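Local coordinates for contact-dependent inhibitor I (Escherichia coli NC101, PDB 5I4Q), which probably neutralises the toxic domain of its cognate contact-dependent inhibitor A, so protecting the producing cell and its siblings from contact-dependent growth inhibition, at residues V36-S41 with Q48-D53; T42-A47 with D86-R91; L19-N24 with Y68-G73; R26-C31 with S59-M64. All coordinates share one frame; numbering follows the deposited sequence.

Contact 1 (V36-S41 with Q48-D53); sequences VHQIGS and QPLFDD
Ile39 meets Leu50 and Phe51 with both branches of its side chain. CG1 of Ile39 lies 3.5 Å from Leu50 CB, the two side chains running past each other in opposite directions, while Ile39 CG2 reaches the far end of the phenyl ring, 3.7 Å from Phe51 CZ. The terminal methyl, Ile39 CD1, sits over one face of the Phe51 ring, 4.3 Å from its centroid and displaced toward the rim, in a CH-pi contact. Isoleucine suits the place because it sends two arms from CB: with chi1 at -72° CG1 stands beside the backbone N, leaving CG2 anti to that N. Leu50 completes the apolar layer with its fork, placing CD1 3.9 Å from Gln38 CB and CD2 3.4 Å from Gln38 NE2. The extended glutamine crosses the leucine at about a right angle, its aliphatic part against carbon and its amide at the margin, where OE1 makes a weak bond to Ser34 OG. One shell out, Pro49, which has no N-H to give, fits the kink in the opposing helix. Helices 4-40 and 44-66 thus pair as an antiparallel hairpin, local axes 9.6 Å apart at 160°; helix 88-99 closes over it, with His95 and Phe98 against Ile39 and Arg91 against Phe51.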
# COMPACT_ATOMS: atom_id res chain seq x y z
N VAL B 36 -8.14 -20.02 -19.01
CA VAL B 36 -7.57 -21.35 -18.82
C VAL B 36 -8.62 -22.40 -19.21
O VAL B 36 -8.31 -23.31 -19.96
CB VAL B 36 -7.06 -21.57 -17.39
CG1 VAL B 36 -6.66 -23.03 -17.16
CG2 VAL B 36 -5.84 -20.67 -17.08
N HIS B 37 -9.86 -22.26 -18.73
CA HIS B 37 -10.95 -23.17 -19.07
C HIS B 37 -11.20 -23.22 -20.57
O HIS B 37 -11.23 -24.31 -21.13
CB HIS B 37 -12.22 -22.75 -18.33
CG HIS B 37 -13.36 -23.70 -18.48
ND1 HIS B 37 -13.32 -24.98 -17.98
CD2 HIS B 37 -14.60 -23.53 -19.00
CE1 HIS B 37 -14.48 -25.58 -18.23
NE2 HIS B 37 -15.27 -24.71 -18.84
N GLN B 38 -11.31 -22.05 -21.21
CA GLN B 38 -11.54 -21.97 -22.66
C GLN B 38 -10.41 -22.61 -23.46
O GLN B 38 -10.67 -23.39 -24.37
CB GLN B 38 -11.71 -20.53 -23.16
CG GLN B 38 -12.94 -19.80 -22.64
CD GLN B 38 -12.89 -18.29 -22.94
OE1 GLN B 38 -12.92 -17.46 -22.02
NE2 GLN B 38 -12.82 -17.94 -24.21
N ILE B 39 -9.17 -22.26 -23.13
CA ILE B 39 -8.00 -22.82 -23.79
C ILE B 39 -7.99 -24.35 -23.73
O ILE B 39 -7.64 -25.02 -24.69
CB ILE B 39 -6.69 -22.25 -23.18
CG1 ILE B 39 -6.52 -20.80 -23.59
CG2 ILE B 39 -5.45 -23.00 -23.64
CD1 ILE B 39 -5.58 -20.01 -22.66
N GLY B 40 -8.36 -24.88 -22.57
CA GLY B 40 -8.41 -26.33 -22.35
C GLY B 40 -9.55 -27.02 -23.05
O GLY B 40 -9.59 -28.22 -23.10
N SER B 41 -10.49 -26.25 -23.58
CA SER B 41 -11.66 -26.78 -24.29
C SER B 41 -11.57 -26.52 -25.78
O SER B 41 -12.56 -26.67 -26.44
CB SER B 41 -12.93 -26.07 -23.82
OG SER B 41 -13.09 -26.14 -22.43
N GLN B 48 -4.65 -19.74 -29.74
CA GLN B 48 -3.60 -18.73 -29.77
C GLN B 48 -4.06 -17.34 -29.35
O GLN B 48 -3.33 -16.66 -28.62
CB GLN B 48 -2.91 -18.66 -31.12
CG GLN B 48 -2.20 -19.93 -31.53
CD GLN B 48 -1.29 -20.45 -30.45
OE1 GLN B 48 -0.29 -19.80 -30.09
NE2 GLN B 48 -1.62 -21.62 -29.93
N PRO B 49 -5.24 -16.89 -29.82
CA PRO B 49 -5.64 -15.56 -29.36
C PRO B 49 -6.02 -15.57 -27.88
O PRO B 49 -5.97 -14.54 -27.22
CB PRO B 49 -6.85 -15.21 -30.25
CG PRO B 49 -7.30 -16.52 -30.82
CD PRO B 49 -6.05 -17.33 -30.96
N LEU B 50 -6.37 -16.74 -27.36
CA LEU B 50 -6.71 -16.88 -25.98
C LEU B 50 -5.46 -16.84 -25.13
O LEU B 50 -5.47 -16.28 -24.06
CB LEU B 50 -7.50 -18.17 -25.71
CG LEU B 50 -8.87 -18.29 -26.39
CD1 LEU B 50 -9.38 -19.72 -26.23
CD2 LEU B 50 -9.86 -17.28 -25.81
N PHE B 51 -4.39 -17.43 -25.63
CA PHE B 51 -3.10 -17.40 -24.97
C PHE B 51 -2.57 -15.98 -25.01
O PHE B 51 -2.02 -15.53 -24.04
CB PHE B 51 -2.09 -18.31 -25.67
CG PHE B 51 -2.05 -19.70 -25.15
CD1 PHE B 51 -1.67 -19.96 -23.87
CD2 PHE B 51 -2.31 -20.75 -25.97
CE1 PHE B 51 -1.60 -21.26 -23.38
CE2 PHE B 51 -2.23 -22.06 -25.51
CZ PHE B 51 -1.86 -22.31 -24.20
N ASP B 52 -2.79 -15.26 -26.10
CA ASP B 52 -2.32 -13.87 -26.20
C ASP B 52 -2.92 -13.01 -25.09
O ASP B 52 -2.20 -12.23 -24.46
CB ASP B 52 -2.71 -13.24 -27.55
CG ASP B 52 -1.99 -13.89 -28.79
OD1 ASP B 52 -0.98 -14.66 -28.65
OD2 ASP B 52 -2.45 -13.60 -29.92
N ASP B 53 -4.22 -13.18 -24.84
CA ASP B 53 -4.92 -12.52 -23.70
C ASP B 53 -4.37 -12.98 -22.35
O ASP B 53 -4.09 -12.18 -21.49
CB ASP B 53 -6.43 -12.78 -23.71
CG ASP B 53 -7.13 -12.18 -24.92
OD1 ASP B 53 -6.58 -11.25 -25.58
OD2 ASP B 53 -8.25 -12.66 -25.24

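Contact 2 (T42-A47 with D86-R91); sequences TNFDNA and DDFYSR
Phe44 and Arg91 bring the two backbones nearest, CA to CA 8.6 Å, where the weakly bonded start of helix 44-66 faces the first turn of helix 88-99. With CG anti to the backbone N (chi1 -171°), the Phe44 ring reaches across the gap. Its CE1 comes edge-on to the backbone, 3.7 Å from Arg91 O, and its CE2 lies 3.9 Å from Phe88 CE1. The two phenyl planes stand nearly perpendicular, at 89°, but meet obliquely. Phenylalanine suits this surface seam, offering ring carbons to both the Phe88 ring and the Arg91 backbone. Asn43 OD1 accepts from Asn46 N at 3.0 Å, almost in line with its C=O bond. Asp87 and Ser90 form a capping box, with Ser90 N giving to Asp87 OD1 (2.8 Å) and Asp87 N giving to Ser90 OG. Arg91 grips Asp86 side-on, NE and NH2 converging on one oxygen, with NE 2.9 Å from Asp86 OD1; Gln48 takes NH1 and Asp52 shares NH2, which would hold the guanidinium against rotation. Tyr89 touches Pro62 of the contact-dependent inhibitor A chain. Lys92 adds a cation-pi contact to Phe44 and Arg91 packs on Phe55, so helix 88-99 lies with its start against that of helix 44-66.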
# COMPACT_ATOMS: atom_id res chain seq x y z
N THR B 42 -10.43 -26.10 -26.32
CA THR B 42 -10.39 -25.87 -27.77
C THR B 42 -9.09 -26.42 -28.34
O THR B 42 -8.19 -26.86 -27.58
CB THR B 42 -10.70 -24.38 -28.13
OG1 THR B 42 -10.99 -24.26 -29.53
CG2 THR B 42 -9.61 -23.43 -27.81
N ASN B 43 -8.99 -26.44 -29.66
CA ASN B 43 -7.75 -26.94 -30.26
C ASN B 43 -6.59 -25.89 -30.21
O ASN B 43 -6.79 -24.71 -29.94
CB ASN B 43 -8.01 -27.56 -31.65
CG ASN B 43 -8.21 -26.53 -32.74
OD1 ASN B 43 -7.77 -25.37 -32.61
ND2 ASN B 43 -8.86 -26.94 -33.82
N PHE B 44 -5.38 -26.34 -30.48
CA PHE B 44 -4.22 -25.50 -30.35
C PHE B 44 -4.28 -24.25 -31.21
O PHE B 44 -3.98 -23.17 -30.73
CB PHE B 44 -2.92 -26.28 -30.62
CG PHE B 44 -1.68 -25.51 -30.28
CD1 PHE B 44 -1.35 -25.27 -28.98
CD2 PHE B 44 -0.86 -25.01 -31.28
CE1 PHE B 44 -0.18 -24.61 -28.64
CE2 PHE B 44 0.28 -24.28 -30.97
CZ PHE B 44 0.62 -24.07 -29.63
N ASP B 45 -4.64 -24.37 -32.46
CA ASP B 45 -4.69 -23.17 -33.30
C ASP B 45 -5.64 -22.09 -32.79
O ASP B 45 -5.31 -20.91 -32.75
CB ASP B 45 -5.06 -23.54 -34.74
CG ASP B 45 -3.88 -24.19 -35.51
OD1 ASP B 45 -2.89 -24.70 -34.89
OD2 ASP B 45 -3.94 -24.16 -36.77
N ASN B 46 -6.83 -22.52 -32.39
CA ASN B 46 -7.89 -21.62 -31.96
C ASN B 46 -7.61 -21.04 -30.57
O ASN B 46 -8.28 -20.12 -30.16
CB ASN B 46 -9.22 -22.36 -31.88
CG ASN B 46 -9.67 -22.90 -33.20
OD1 ASN B 46 -9.38 -22.33 -34.24
ND2 ASN B 46 -10.38 -24.02 -33.16
N ALA B 47 -6.65 -21.64 -29.86
CA ALA B 47 -6.21 -21.20 -28.54
C ALA B 47 -5.23 -20.05 -28.58
O ALA B 47 -5.03 -19.41 -27.57
CB ALA B 47 -5.59 -22.36 -27.77
N ASP B 86 6.42 -17.06 -22.60
CA ASP B 86 5.42 -17.05 -23.62
C ASP B 86 6.08 -17.31 -24.96
O ASP B 86 6.64 -16.42 -25.57
CB ASP B 86 4.73 -15.67 -23.61
CG ASP B 86 3.76 -15.44 -24.80
OD1 ASP B 86 3.37 -16.41 -25.50
OD2 ASP B 86 3.38 -14.27 -25.01
N ASP B 87 6.06 -18.58 -25.39
CA ASP B 87 6.48 -18.90 -26.73
C ASP B 87 5.73 -20.15 -27.17
O ASP B 87 4.93 -20.69 -26.42
CB ASP B 87 8.02 -19.11 -26.78
CG ASP B 87 8.48 -20.16 -25.78
OD1 ASP B 87 7.82 -21.22 -25.65
OD2 ASP B 87 9.52 -19.92 -25.10
N PHE B 88 6.04 -20.63 -28.38
CA PHE B 88 5.42 -21.84 -28.95
C PHE B 88 5.51 -23.05 -28.00
O PHE B 88 4.52 -23.76 -27.80
CB PHE B 88 6.01 -22.14 -30.33
CG PHE B 88 5.61 -23.49 -30.90
CD1 PHE B 88 4.38 -23.67 -31.50
CD2 PHE B 88 6.49 -24.56 -30.85
CE1 PHE B 88 4.00 -24.91 -32.00
CE2 PHE B 88 6.14 -25.80 -31.37
CZ PHE B 88 4.89 -25.97 -31.94
N TYR B 89 6.68 -23.22 -27.36
CA TYR B 89 7.01 -24.40 -26.59
C TYR B 89 6.33 -24.38 -25.24
O TYR B 89 5.91 -25.43 -24.76
CB TYR B 89 8.54 -24.61 -26.48
CG TYR B 89 9.16 -24.79 -27.85
CD1 TYR B 89 9.11 -26.03 -28.49
CD2 TYR B 89 9.71 -23.71 -28.53
CE1 TYR B 89 9.62 -26.20 -29.75
CE2 TYR B 89 10.22 -23.86 -29.80
CZ TYR B 89 10.17 -25.11 -30.42
OH TYR B 89 10.71 -25.25 -31.71
N SER B 90 6.17 -23.20 -24.65
CA SER B 90 5.44 -23.10 -23.39
C SER B 90 3.95 -23.23 -23.68
O SER B 90 3.21 -23.84 -22.91
CB SER B 90 5.77 -21.81 -22.63
OG SER B 90 5.14 -20.66 -23.22
N ARG B 91 3.49 -22.64 -24.78
CA ARG B 91 2.07 -22.80 -25.17
C ARG B 91 1.66 -24.24 -25.42
O ARG B 91 0.55 -24.67 -25.01
CB ARG B 91 1.71 -21.95 -26.39
CG ARG B 91 1.71 -20.46 -26.07
CD ARG B 91 1.73 -19.63 -27.33
NE ARG B 91 1.65 -18.23 -27.01
CZ ARG B 91 0.81 -17.35 -27.54
NH1 ARG B 91 -0.08 -17.70 -28.45
NH2 ARG B 91 0.87 -16.09 -27.15

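Contact 3 (L19-N24 with Y68-G73); sequences LSIKRN and YEYKPG
Ile21 and Tyr70 are brought together by their first torsions: the ring carbon CG of Tyr70 lies anti to its backbone N (chi1 -175°), extending the phenol toward helix 4-40, and Ile21, with chi1 -73°, places its CG2 methyl anti to N and over that ring. The methyl sits above the centre of one face, Ile21 CG2 being 3.6 Å from the Tyr70 centroid and only 10° off the normal, a CH-pi contact. Lys22 crosses the phenol at about a right angle; its aliphatic part leans on the phenol oxygen, with Lys22 CG 3.8 Å from Tyr70 OH, and the bend at chi4 keeps NZ nearby. Tyrosine combines a broad apolar face for the buried isoleucine with a hydroxyl that meets the chain of the exposed Lys22. The backbone N of Tyr70 bonds to Met64 O, which ties the loop to the end of helix 44-66. Tyr14 of the second subunit meets Tyr70 edge-to-face and also packs on Ile21, so the contact also borders the interface between the two copies. It is a helix-to-loop packing: the connection between helices 44-66 and 74-82 is laid against the long helix of an all-helical protein.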
# COMPACT_ATOMS: atom_id res chain seq x y z
N LEU B 19 -7.38 -1.67 -0.88
CA LEU B 19 -8.72 -2.21 -1.06
C LEU B 19 -9.05 -2.36 -2.53
O LEU B 19 -9.61 -3.39 -2.95
CB LEU B 19 -9.71 -1.25 -0.43
CG LEU B 19 -11.15 -1.61 -0.34
CD1 LEU B 19 -11.31 -2.86 0.51
CD2 LEU B 19 -11.89 -0.46 0.31
N SER B 20 -8.76 -1.31 -3.29
CA SER B 20 -9.02 -1.27 -4.73
C SER B 20 -8.16 -2.24 -5.57
O SER B 20 -8.63 -2.94 -6.48
CB SER B 20 -8.80 0.14 -5.20
OG SER B 20 -8.84 0.16 -6.58
N ILE B 21 -6.89 -2.33 -5.23
CA ILE B 21 -5.98 -3.24 -5.90
C ILE B 21 -6.43 -4.67 -5.69
O ILE B 21 -6.42 -5.44 -6.63
CB ILE B 21 -4.54 -3.03 -5.41
CG1 ILE B 21 -4.00 -1.74 -5.97
CG2 ILE B 21 -3.63 -4.20 -5.76
CD1 ILE B 21 -2.78 -1.24 -5.21
N LYS B 22 -6.81 -5.03 -4.48
CA LYS B 22 -7.27 -6.41 -4.20
C LYS B 22 -8.52 -6.78 -5.02
O LYS B 22 -8.67 -7.93 -5.45
CB LYS B 22 -7.56 -6.63 -2.73
CG LYS B 22 -6.33 -6.64 -1.81
CD LYS B 22 -6.79 -6.89 -0.35
CE LYS B 22 -5.69 -6.62 0.68
NZ LYS B 22 -4.75 -7.74 0.71
N ARG B 23 -9.39 -5.80 -5.20
CA ARG B 23 -10.55 -6.01 -6.03
C ARG B 23 -10.14 -6.23 -7.46
O ARG B 23 -10.69 -7.05 -8.15
CB ARG B 23 -11.49 -4.82 -5.97
CG ARG B 23 -12.27 -4.78 -4.70
CD ARG B 23 -13.02 -3.48 -4.58
NE ARG B 23 -13.52 -3.37 -3.24
CZ ARG B 23 -14.16 -2.34 -2.74
NH1 ARG B 23 -14.43 -1.28 -3.47
NH2 ARG B 23 -14.55 -2.39 -1.50
N ASN B 24 -9.21 -5.44 -7.93
CA ASN B 24 -8.77 -5.62 -9.28
C ASN B 24 -8.14 -7.00 -9.46
O ASN B 24 -8.36 -7.64 -10.47
CB ASN B 24 -7.82 -4.53 -9.68
CG ASN B 24 -8.51 -3.19 -9.92
OD1 ASN B 24 -9.51 -3.13 -10.59
ND2 ASN B 24 -7.91 -2.10 -9.42
N TYR B 68 5.98 -1.75 -9.66
CA TYR B 68 5.32 -1.01 -8.61
C TYR B 68 5.48 -1.69 -7.26
O TYR B 68 5.08 -1.15 -6.29
CB TYR B 68 3.83 -0.83 -8.94
CG TYR B 68 3.66 -0.06 -10.18
CD1 TYR B 68 3.86 1.29 -10.18
CD2 TYR B 68 3.35 -0.69 -11.37
CE1 TYR B 68 3.82 2.01 -11.34
CE2 TYR B 68 3.25 0.03 -12.52
CZ TYR B 68 3.50 1.36 -12.50
OH TYR B 68 3.39 2.09 -13.63
N GLU B 69 5.97 -2.90 -7.26
CA GLU B 69 6.27 -3.64 -6.03
C GLU B 69 5.06 -3.95 -5.17
O GLU B 69 5.13 -3.89 -3.96
CB GLU B 69 7.42 -2.98 -5.26
CG GLU B 69 8.72 -3.14 -6.08
CD GLU B 69 9.93 -2.56 -5.37
OE1 GLU B 69 10.02 -1.33 -5.28
OE2 GLU B 69 10.78 -3.35 -4.89
N TYR B 70 3.94 -4.23 -5.82
CA TYR B 70 2.80 -4.74 -5.09
C TYR B 70 2.92 -6.25 -5.09
O TYR B 70 2.92 -6.89 -6.14
CB TYR B 70 1.46 -4.26 -5.64
CG TYR B 70 0.31 -4.74 -4.73
CD1 TYR B 70 -0.21 -6.03 -4.85
CD2 TYR B 70 -0.18 -3.92 -3.73
CE1 TYR B 70 -1.21 -6.47 -4.00
CE2 TYR B 70 -1.18 -4.37 -2.87
CZ TYR B 70 -1.69 -5.63 -3.01
OH TYR B 70 -2.62 -6.05 -2.17
N LYS B 71 3.02 -6.83 -3.90
CA LYS B 71 3.18 -8.28 -3.75
C LYS B 71 1.78 -8.89 -3.55
O LYS B 71 1.12 -8.58 -2.59
CB LYS B 71 4.12 -8.55 -2.56
CG LYS B 71 4.46 -10.03 -2.37
CD LYS B 71 5.29 -10.28 -1.10
CE LYS B 71 5.67 -11.77 -0.90
NZ LYS B 71 4.57 -12.65 -0.40
N PRO B 72 1.29 -9.71 -4.50
CA PRO B 72 -0.06 -10.25 -4.41
C PRO B 72 -0.12 -11.56 -3.59
O PRO B 72 0.90 -12.02 -3.11
CB PRO B 72 -0.39 -10.51 -5.89
CG PRO B 72 0.90 -10.99 -6.44
CD PRO B 72 1.92 -10.10 -5.76
N GLY B 73 -1.31 -12.17 -3.48
CA GLY B 73 -1.46 -13.49 -2.85
C GLY B 73 -0.70 -14.58 -3.59
O GLY B 73 -0.51 -14.50 -4.78

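Contact 4 (R26-C31 with S59-M64); sequences RLYEEC and SELATM
The Tyr28 ring carries Leu61 CD2 over one face, 4.1 Å above its plane and displaced toward the rim, and receives Glu60 OE1 at its edge. The carboxylate of Glu60 is turned almost perpendicular to the ring, with 84° between the planes. Tyr28 OH donates to Glu60 OE1 at 2.7 Å, approaching that oxygen on its anti side and 35° out of the carboxylate plane, and the same oxygen lies 3.4 Å from Tyr28 CE2, so it rests against the ring edge as well. Leu61 CG also lies 4.0 Å from Tyr28 CD2. Tyrosine fits because one side chain supplies both the apolar face for the leucine and the hydroxyl for the acid, and all three residues are buried. The extended Glu60 chain, reaching toward helix 4-40 and crossing the phenol at about a right angle, delivers its carboxylate to the hydroxyl. Such a hydrogen bond would probably stabilise a buried negative charge; Glu60 OE2 also has a long, weak ion pair with Arg56. The contact joins helix 4-40 to the later part of helix 44-66 in their helical hairpin, its centre about 3 Å from that of the chain, and Leu61 also packs on Leu79 and Ile80 of helix 74-82. In helix 44-66, Thr63 N and Thr63 OG1 reach Ser59 O from opposite faces of its carbonyl plane, the hydroxyl at 2.9 Å. Phe7 and Ile3 of the second subunit pack against Tyr28, whereas Ser59 OG bonds to Lys31 of the contact-dependent inhibitor A chain.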
# COMPACT_ATOMS: atom_id res chain seq x y z
N ARG B 26 -8.93 -9.73 -7.88
CA ARG B 26 -10.01 -10.70 -7.95
C ARG B 26 -10.52 -10.82 -9.37
O ARG B 26 -10.74 -11.92 -9.81
CB ARG B 26 -11.21 -10.35 -7.07
CG ARG B 26 -11.01 -10.40 -5.55
CD ARG B 26 -12.27 -9.96 -4.74
NE ARG B 26 -13.38 -10.92 -4.94
CZ ARG B 26 -14.34 -10.83 -5.86
NH1 ARG B 26 -15.27 -11.78 -5.93
NH2 ARG B 26 -14.40 -9.80 -6.72
N LEU B 27 -10.74 -9.72 -10.08
CA LEU B 27 -11.13 -9.74 -11.49
C LEU B 27 -10.08 -10.40 -12.38
O LEU B 27 -10.43 -11.12 -13.28
CB LEU B 27 -11.38 -8.35 -12.06
CG LEU B 27 -12.57 -7.54 -11.51
CD1 LEU B 27 -12.49 -6.05 -11.83
CD2 LEU B 27 -13.88 -8.12 -12.01
N TYR B 28 -8.79 -10.15 -12.16
CA TYR B 28 -7.76 -10.79 -12.97
C TYR B 28 -7.85 -12.28 -12.73
O TYR B 28 -7.86 -13.04 -13.65
CB TYR B 28 -6.36 -10.26 -12.67
CG TYR B 28 -5.93 -9.03 -13.45
CD1 TYR B 28 -6.22 -7.77 -13.02
CD2 TYR B 28 -5.10 -9.13 -14.53
CE1 TYR B 28 -5.78 -6.67 -13.71
CE2 TYR B 28 -4.69 -8.06 -15.22
CZ TYR B 28 -5.03 -6.82 -14.83
OH TYR B 28 -4.57 -5.75 -15.54
N GLU B 29 -8.01 -12.68 -11.49
CA GLU B 29 -8.06 -14.08 -11.11
C GLU B 29 -9.22 -14.80 -11.79
O GLU B 29 -9.04 -15.87 -12.34
CB GLU B 29 -8.14 -14.24 -9.58
CG GLU B 29 -7.25 -15.34 -9.02
CD GLU B 29 -7.39 -15.56 -7.52
OE1 GLU B 29 -8.24 -16.39 -7.14
OE2 GLU B 29 -6.63 -14.93 -6.74
N GLU B 30 -10.38 -14.19 -11.78
CA GLU B 30 -11.56 -14.77 -12.39
C GLU B 30 -11.39 -14.88 -13.90
O GLU B 30 -11.63 -15.93 -14.48
CB GLU B 30 -12.81 -13.94 -12.05
CG GLU B 30 -13.31 -14.14 -10.60
CD GLU B 30 -14.31 -13.07 -10.09
OE1 GLU B 30 -14.91 -12.33 -10.91
OE2 GLU B 30 -14.48 -12.95 -8.85
N CYS B 31 -10.96 -13.79 -14.54
CA CYS B 31 -10.77 -13.74 -15.99
C CYS B 31 -9.73 -14.81 -16.49
O CYS B 31 -9.91 -15.49 -17.50
CB CYS B 31 -10.34 -12.33 -16.38
SG CYS B 31 -10.85 -11.81 -18.02
N SER B 59 1.56 -10.40 -18.02
CA SER B 59 2.55 -9.32 -18.22
C SER B 59 2.21 -8.12 -17.42
O SER B 59 3.10 -7.50 -16.85
CB SER B 59 2.72 -8.93 -19.67
OG SER B 59 3.25 -10.06 -20.37
N GLU B 60 0.92 -7.84 -17.30
CA GLU B 60 0.52 -6.73 -16.51
C GLU B 60 0.73 -7.05 -15.03
O GLU B 60 1.06 -6.16 -14.25
CB GLU B 60 -0.94 -6.40 -16.80
CG GLU B 60 -1.16 -5.89 -18.20
CD GLU B 60 -2.63 -5.95 -18.69
OE1 GLU B 60 -3.54 -6.36 -17.94
OE2 GLU B 60 -2.89 -5.56 -19.85
N LEU B 61 0.45 -8.31 -14.64
CA LEU B 61 0.62 -8.70 -13.25
C LEU B 61 2.11 -8.70 -12.89
O LEU B 61 2.49 -8.34 -11.80
CB LEU B 61 -0.01 -10.03 -12.96
CG LEU B 61 -1.53 -9.98 -12.93
CD1 LEU B 61 -2.09 -11.35 -13.10
CD2 LEU B 61 -2.13 -9.40 -11.68
N ALA B 62 2.96 -9.06 -13.83
CA ALA B 62 4.40 -8.97 -13.63
C ALA B 62 4.87 -7.51 -13.47
O ALA B 62 5.74 -7.23 -12.65
CB ALA B 62 5.09 -9.65 -14.79
N THR B 63 4.27 -6.58 -14.23
CA THR B 63 4.58 -5.18 -14.10
C THR B 63 4.18 -4.72 -12.71
O THR B 63 4.89 -3.93 -12.04
CB THR B 63 3.89 -4.36 -15.21
OG1 THR B 63 4.31 -4.85 -16.49
CG2 THR B 63 4.27 -2.92 -15.15
N MSE B 64 3.05 -5.19 -12.23
CA MSE B 64 2.65 -4.83 -10.89
C MSE B 64 3.68 -5.26 -9.86
O MSE B 64 3.97 -4.53 -8.93
CB MSE B 64 1.36 -5.57 -10.62
CG MSE B 64 1.01 -5.50 -9.14
SE MSE B 64 -0.55 -6.69 -8.83
CE MSE B 64 0.44 -8.42 -8.85

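In the fold
From the N terminus, the long helix 4-40 enters contact 3, contact 4 and contact 1 in turn, and helix 44-66 then runs back along it. Contact 1 closes the shortest loop, at the turn of the hairpin; it is nested inside the loop of contact 4, which in turn lies inside that of contact 3. Contact 2 crosses all three, tying the start of helix 44-66 to helix 88-99. Contacts 1 and 2 touch through Arg91 with Gln48 and Asp52, while contacts 3 and 4 touch through Met64 and the loop at 68-73. Contacts 2 and 3 lie on opposite sides of the chain's centre, their own centres about 29 Å apart.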